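Local coordinates for N-terminal acetyltransferase-like protein (Chaetomium thermophilum, PDB 5NNP) that probably serves as the TPR-repeat auxiliary subunit of an N-terminal acetyltransferase A complex, a helical scaffold that wraps around its partner protein, at residues Asp441-Gln452 / Ala461-Thr469. Sequence-based numbering, arbitrary orientation.
Sequences DRYINSKAAKYQ and ALATMGLFT. With PO4 (phosphate ion), chain U.
A chi1 of -55° sets Thr-464 OG1 beside its own backbone N and sends CG2 opposite that N, toward Asn-445, whose CG likewise points away from its N, so that amide and threonine meet between two antiparallel helices. Asn-445 ND2 donates to Thr-464 O at 3.0 Å; the oxygen lies in the amide plane, whereas the donor stands 52° out of the carbonyl plane. Leu-467 N reaches the same oxygen from the opposite face. Thr-464 OG1 donates to Gln-452 OE1 at 2.8 Å, in the carbonyl plane and on a lone pair; Lys-460 O is a second partner of the hydroxyl. Thr-464 is thus a knob in the hole formed by Asn-445, Ala-448, Ala-449 and Gln-452. Small residues bring the backbones close: the CA atoms of Ala-449 and Ala-461 are 4.3 Å apart, and the bent Met-465 lays SD against Ala-449 CB at 3.6 Å. At the other end Phe-468 spreads one ring face over Arg-442, whose CA makes a CH-pi contact 4.0 Å from the ring centroid. The extended arginine runs on past Phe-468 CB, guanidinium and ring planes 13° apart, and a water links NH2 to Met-465 O. Its NH1 is hydrogen-bonded to the chain of another protein, which also pairs with the N-cap Asp-441 through salt bridges; a bound carboxymethyl coenzyme A lies about 5 Å from the Asp-441 side chain. The helices form a helical hairpin of the TPR-like superhelix, with helices 424-436 and 487-499 packing alongside. Inside it, one polar atom of each buried amide is paired across the interface, Asn-445 ND2 as donor and Gln-452 OE1 as acceptor; at its mouth, the phenylalanine probably helps hold the arginine extended toward the partner protein.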
ATOM      1  N   ASP A 441      11.325   6.218  22.255  1.00 41.44           N
ATOM      2  CA  ASP A 441      10.611   6.624  21.053  1.00 34.07           C
ATOM      3  C   ASP A 441      11.268   6.120  19.778  1.00 34.52           C
ATOM      4  O   ASP A 441      12.417   6.461  19.491  1.00 39.12           O
ATOM      5  CB  ASP A 441      10.530   8.136  21.029  1.00 37.79           C
ATOM      6  CG  ASP A 441       9.802   8.664  19.826  1.00 38.10           C
ATOM      7  OD1 ASP A 441       8.569   8.450  19.758  1.00 37.78           O
ATOM      8  OD2 ASP A 441      10.457   9.330  18.986  1.00 30.50           O
ATOM      9  N   ARG A 442      10.559   5.313  18.996  1.00 31.30           N
ATOM     10  CA  ARG A 442      11.214   4.676  17.854  1.00 33.41           C
ATOM     11  C   ARG A 442      11.484   5.641  16.689  1.00 33.29           C
ATOM     12  O   ARG A 442      12.448   5.458  15.942  1.00 30.02           O
ATOM     13  CB  ARG A 442      10.409   3.477  17.349  1.00 33.95           C
ATOM     14  CG  ARG A 442      11.229   2.590  16.403  1.00 34.34           C
ATOM     15  CD  ARG A 442      10.531   1.309  15.997  1.00 27.83           C
ATOM     16  NE  ARG A 442      11.473   0.388  15.367  1.00 28.22           N
ATOM     17  CZ  ARG A 442      11.168  -0.834  14.933  1.00 38.71           C
ATOM     18  NH1 ARG A 442       9.939  -1.316  15.069  1.00 40.59           N
ATOM     19  NH2 ARG A 442      12.103  -1.591  14.382  1.00 40.24           N
ATOM     20  N   TYR A 443      10.649   6.665  16.538  1.00 29.29           N
ATOM     21  CA  TYR A 443      10.822   7.605  15.441  1.00 26.76           C
ATOM     22  C   TYR A 443      12.190   8.232  15.461  1.00 28.49           C
ATOM     23  O   TYR A 443      12.849   8.285  14.440  1.00 38.03           O
ATOM     24  CB  TYR A 443       9.775   8.716  15.472  1.00 33.25           C
ATOM     25  CG  TYR A 443       9.945   9.685  14.318  1.00 30.15           C
ATOM     26  CD1 TYR A 443      10.887  10.710  14.383  1.00 28.01           C
ATOM     27  CD2 TYR A 443       9.194   9.550  13.156  1.00 23.86           C
ATOM     28  CE1 TYR A 443      11.069  11.577  13.337  1.00 30.70           C
ATOM     29  CE2 TYR A 443       9.366  10.411  12.109  1.00 31.72           C
ATOM     30  CZ  TYR A 443      10.303  11.435  12.205  1.00 38.12           C
ATOM     31  OH  TYR A 443      10.474  12.312  11.157  1.00 47.93           O
ATOM     32  N   ILE A 444      12.614   8.726  16.621  1.00 31.02           N
ATOM     33  CA  ILE A 444      13.925   9.340  16.707  1.00 36.00           C
ATOM     34  C   ILE A 444      15.007   8.256  16.579  1.00 37.01           C
ATOM     35  O   ILE A 444      16.074   8.503  16.037  1.00 38.73           O
ATOM     36  CB  ILE A 444      14.100  10.176  18.021  1.00 38.83           C
ATOM     37  CG1 ILE A 444      15.337  11.076  17.911  1.00 41.29           C
ATOM     38  CG2 ILE A 444      14.153   9.301  19.282  1.00 30.81           C
ATOM     39  CD1 ILE A 444      15.328  11.955  16.646  1.00 34.67           C
ATOM     40  N   ASN A 445      14.722   7.041  17.031  1.00 38.02           N
ATOM     41  CA  ASN A 445      15.685   5.967  16.838  1.00 34.42           C
ATOM     42  C   ASN A 445      15.895   5.702  15.348  1.00 38.02           C
ATOM     43  O   ASN A 445      17.031   5.537  14.893  1.00 35.16           O
ATOM     44  CB  ASN A 445      15.238   4.691  17.549  1.00 36.51           C
ATOM     45  CG  ASN A 445      16.218   3.534  17.360  1.00 35.50           C
ATOM     46  OD1 ASN A 445      16.171   2.834  16.353  1.00 37.06           O
ATOM     47  ND2 ASN A 445      17.101   3.326  18.337  1.00 26.63           N
ATOM     48  N   SER A 446      14.800   5.691  14.587  1.00 38.95           N
ATOM     49  CA  SER A 446      14.862   5.461  13.142  1.00 33.39           C
ATOM     50  C   SER A 446      15.625   6.566  12.405  1.00 35.08           C
ATOM     51  O   SER A 446      16.355   6.299  11.456  1.00 39.01           O
ATOM     52  CB  SER A 446      13.452   5.330  12.559  1.00 30.24           C
ATOM     53  OG  SER A 446      12.750   4.250  13.153  1.00 35.55           O
ATOM     54  N   LYS A 447      15.441   7.804  12.837  1.00 33.61           N
ATOM     55  CA  LYS A 447      16.162   8.936  12.273  1.00 37.94           C
ATOM     56  C   LYS A 447      17.675   8.817  12.466  1.00 42.26           C
ATOM     57  O   LYS A 447      18.469   9.084  11.555  1.00 39.82           O
ATOM     58  CB  LYS A 447      15.665  10.222  12.911  1.00 38.85           C
ATOM     59  CG  LYS A 447      14.645  10.934  12.096  1.00 45.37           C
ATOM     60  CD  LYS A 447      15.302  11.594  10.917  1.00 49.74           C
ATOM     61  CE  LYS A 447      14.256  12.195  10.002  1.00 58.68           C
ATOM     62  NZ  LYS A 447      13.539  11.146   9.217  1.00 57.75           N
ATOM     63  N   ALA A 448      18.070   8.412  13.665  1.00 32.07           N
ATOM     64  CA  ALA A 448      19.487   8.320  13.980  1.00 36.10           C
ATOM     65  C   ALA A 448      20.130   7.245  13.111  1.00 40.21           C
ATOM     66  O   ALA A 448      21.156   7.481  12.470  1.00 43.77           O
ATOM     67  CB  ALA A 448      19.696   8.029  15.479  1.00 31.56           C
ATOM     68  N   ALA A 449      19.509   6.074  13.059  1.00 38.39           N
ATOM     69  CA  ALA A 449      19.997   5.004  12.191  1.00 39.94           C
ATOM     70  C   ALA A 449      20.139   5.456  10.729  1.00 38.11           C
ATOM     71  O   ALA A 449      21.117   5.128  10.065  1.00 46.02           O
ATOM     72  CB  ALA A 449      19.081   3.802  12.279  1.00 34.13           C
ATOM     73  N   LYS A 450      19.160   6.203  10.237  1.00 34.37           N
ATOM     74  CA  LYS A 450      19.170   6.665   8.861  1.00 37.12           C
ATOM     75  C   LYS A 450      20.350   7.587   8.642  1.00 45.36           C
ATOM     76  O   LYS A 450      21.120   7.424   7.684  1.00 40.99           O
ATOM     77  CB  LYS A 450      17.865   7.381   8.512  1.00 37.27           C
ATOM     78  CG  LYS A 450      17.833   7.981   7.106  1.00 39.17           C
ATOM     79  CD  LYS A 450      16.634   8.909   6.936  1.00 47.22           C
ATOM     80  CE  LYS A 450      16.587   9.550   5.554  1.00 57.93           C
ATOM     81  NZ  LYS A 450      15.277  10.222   5.317  1.00 64.10           N
ATOM     82  N   TYR A 451      20.496   8.554   9.545  1.00 46.39           N
ATOM     83  CA  TYR A 451      21.621   9.484   9.482  1.00 44.18           C
ATOM     84  C   TYR A 451      22.980   8.769   9.544  1.00 44.12           C
ATOM     85  O   TYR A 451      23.926   9.158   8.868  1.00 46.13           O
ATOM     86  CB  TYR A 451      21.496  10.529  10.591  1.00 36.52           C
ATOM     87  CG  TYR A 451      20.667  11.706  10.137  1.00 42.52           C
ATOM     88  CD1 TYR A 451      19.457  11.505   9.495  1.00 45.99           C
ATOM     89  CD2 TYR A 451      21.105  13.012  10.315  1.00 49.25           C
ATOM     90  CE1 TYR A 451      18.699  12.562   9.051  1.00 43.99           C
ATOM     91  CE2 TYR A 451      20.346  14.082   9.875  1.00 48.23           C
ATOM     92  CZ  TYR A 451      19.149  13.847   9.239  1.00 45.36           C
ATOM     93  OH  TYR A 451      18.389  14.902   8.791  1.00 45.62           O
ATOM     94  N   GLN A 452      23.065   7.703  10.319  1.00 38.67           N
ATOM     95  CA  GLN A 452      24.297   6.941  10.384  1.00 36.92           C
ATOM     96  C   GLN A 452      24.576   6.225   9.058  1.00 41.55           C
ATOM     97  O   GLN A 452      25.722   6.218   8.578  1.00 42.79           O
ATOM     98  CB  GLN A 452      24.237   5.968  11.562  1.00 38.13           C
ATOM     99  CG  GLN A 452      24.315   6.697  12.914  1.00 35.81           C
ATOM    100  CD  GLN A 452      23.920   5.840  14.107  1.00 44.50           C
ATOM    101  OE1 GLN A 452      23.401   4.732  13.948  1.00 49.51           O
ATOM    102  NE2 GLN A 452      24.164   6.353  15.317  1.00 40.61           N
ATOM    103  N   ALA A 461      24.555   1.772  12.445  1.00 43.96           N
ATOM    104  CA  ALA A 461      23.127   2.017  12.229  1.00 38.09           C
ATOM    105  C   ALA A 461      22.306   0.793  12.626  1.00 41.55           C
ATOM    106  O   ALA A 461      21.263   0.920  13.268  1.00 42.24           O
ATOM    107  CB  ALA A 461      22.851   2.395  10.790  1.00 35.51           C
ATOM    108  N   LEU A 462      22.799  -0.389  12.260  1.00 41.11           N
ATOM    109  CA  LEU A 462      22.131  -1.642  12.585  1.00 34.83           C
ATOM    110  C   LEU A 462      22.057  -1.867  14.104  1.00 42.78           C
ATOM    111  O   LEU A 462      21.109  -2.465  14.608  1.00 41.85           O
ATOM    112  CB  LEU A 462      22.851  -2.810  11.903  1.00 37.09           C
ATOM    113  CG  LEU A 462      22.187  -4.197  11.943  1.00 45.07           C
ATOM    114  CD1 LEU A 462      20.755  -4.138  11.456  1.00 42.06           C
ATOM    115  CD2 LEU A 462      22.971  -5.233  11.137  1.00 36.48           C
ATOM    116  N   ALA A 463      23.053  -1.386  14.842  1.00 36.36           N
ATOM    117  CA  ALA A 463      23.045  -1.597  16.284  1.00 39.37           C
ATOM    118  C   ALA A 463      22.079  -0.625  16.962  1.00 48.90           C
ATOM    119  O   ALA A 463      21.521  -0.920  18.019  1.00 55.76           O
ATOM    120  CB  ALA A 463      24.436  -1.459  16.851  1.00 32.53           C
ATOM    121  N   THR A 464      21.887   0.534  16.346  1.00 44.13           N
ATOM    122  CA  THR A 464      20.888   1.486  16.808  1.00 40.98           C
ATOM    123  C   THR A 464      19.487   0.876  16.666  1.00 46.07           C
ATOM    124  O   THR A 464      18.658   0.931  17.583  1.00 42.80           O
ATOM    125  CB  THR A 464      20.969   2.796  16.010  1.00 40.83           C
ATOM    126  OG1 THR A 464      22.301   3.322  16.069  1.00 43.72           O
ATOM    127  CG2 THR A 464      19.971   3.831  16.531  1.00 40.94           C
ATOM    128  N   MET A 465      19.228   0.288  15.503  1.00 44.29           N
ATOM    129  CA  MET A 465      17.934  -0.321  15.258  1.00 40.42           C
ATOM    130  C   MET A 465      17.733  -1.501  16.210  1.00 42.53           C
ATOM    131  O   MET A 465      16.603  -1.803  16.596  1.00 42.49           O
ATOM    132  CB  MET A 465      17.811  -0.762  13.803  1.00 34.12           C
ATOM    133  CG  MET A 465      17.905   0.372  12.801  1.00 39.81           C
ATOM    134  SD  MET A 465      16.410   1.366  12.564  1.00 33.25           S
ATOM    135  CE  MET A 465      15.327   0.178  11.766  1.00 42.36           C
ATOM    136  N   GLY A 466      18.834  -2.147  16.587  1.00 36.76           N
ATOM    137  CA  GLY A 466      18.806  -3.244  17.536  1.00 38.92           C
ATOM    138  C   GLY A 466      18.172  -2.860  18.865  1.00 45.20           C
ATOM    139  O   GLY A 466      17.685  -3.723  19.600  1.00 50.89           O
ATOM    140  N   LEU A 467      18.154  -1.564  19.177  1.00 37.26           N
ATOM    141  CA  LEU A 467      17.494  -1.110  20.392  1.00 34.37           C
ATOM    142  C   LEU A 467      15.964  -1.336  20.356  1.00 39.33           C
ATOM    143  O   LEU A 467      15.316  -1.353  21.403  1.00 44.00           O
ATOM    144  CB  LEU A 467      17.804   0.362  20.647  1.00 30.74           C
ATOM    145  CG  LEU A 467      19.092   0.743  21.412  1.00 37.03           C
ATOM    146  CD1 LEU A 467      20.137  -0.365  21.406  1.00 31.25           C
ATOM    147  CD2 LEU A 467      19.671   2.038  20.859  1.00 28.35           C
ATOM    148  N   PHE A 468      15.392  -1.529  19.167  1.00 42.99           N
ATOM    149  CA  PHE A 468      13.941  -1.718  19.046  1.00 38.65           C
ATOM    150  C   PHE A 468      13.480  -3.009  18.363  1.00 40.70           C
ATOM    151  O   PHE A 468      12.288  -3.286  18.358  1.00 56.18           O
ATOM    152  CB  PHE A 468      13.318  -0.522  18.329  1.00 32.76           C
ATOM    153  CG  PHE A 468      13.146   0.679  19.214  1.00 36.51           C
ATOM    154  CD1 PHE A 468      14.227   1.487  19.521  1.00 34.65           C
ATOM    155  CD2 PHE A 468      11.903   0.989  19.755  1.00 37.38           C
ATOM    156  CE1 PHE A 468      14.078   2.600  20.349  1.00 37.98           C
ATOM    157  CE2 PHE A 468      11.739   2.083  20.580  1.00 37.42           C
ATOM    158  CZ  PHE A 468      12.829   2.892  20.888  1.00 42.19           C
ATOM    159  N   THR A 469      14.404  -3.802  17.819  1.00 45.02           N
ATOM    160  CA  THR A 469      14.072  -5.097  17.206  1.00 43.34           C
ATOM    161  C   THR A 469      13.989  -6.183  18.267  1.00 58.15           C
ATOM    162  O   THR A 469      14.689  -6.103  19.270  1.00 69.09           O
ATOM    163  CB  THR A 469      15.109  -5.514  16.141  1.00 41.26           C
ATOM    164  OG1 THR A 469      16.399  -5.652  16.754  1.00 43.26           O
ATOM    165  CG2 THR A 469      15.167  -4.503  15.010  1.00 33.99           C
TER
HETATM  166  P   PO4 U 813      15.237  13.891   7.022  1.00 91.65           P
HETATM  167  O1  PO4 U 813      16.503  14.345   7.703  1.00 91.90           O
HETATM  168  O2  PO4 U 813      15.249  14.413   5.602  1.00 96.43           O
HETATM  169  O3  PO4 U 813      15.162  12.379   6.991  1.00 90.57           O
HETATM  170  O4  PO4 U 813      14.050  14.431   7.785  1.00 92.08           O
HETATM  171  O   HOH W   1      14.450  -0.867  14.780  1.00 33.32           O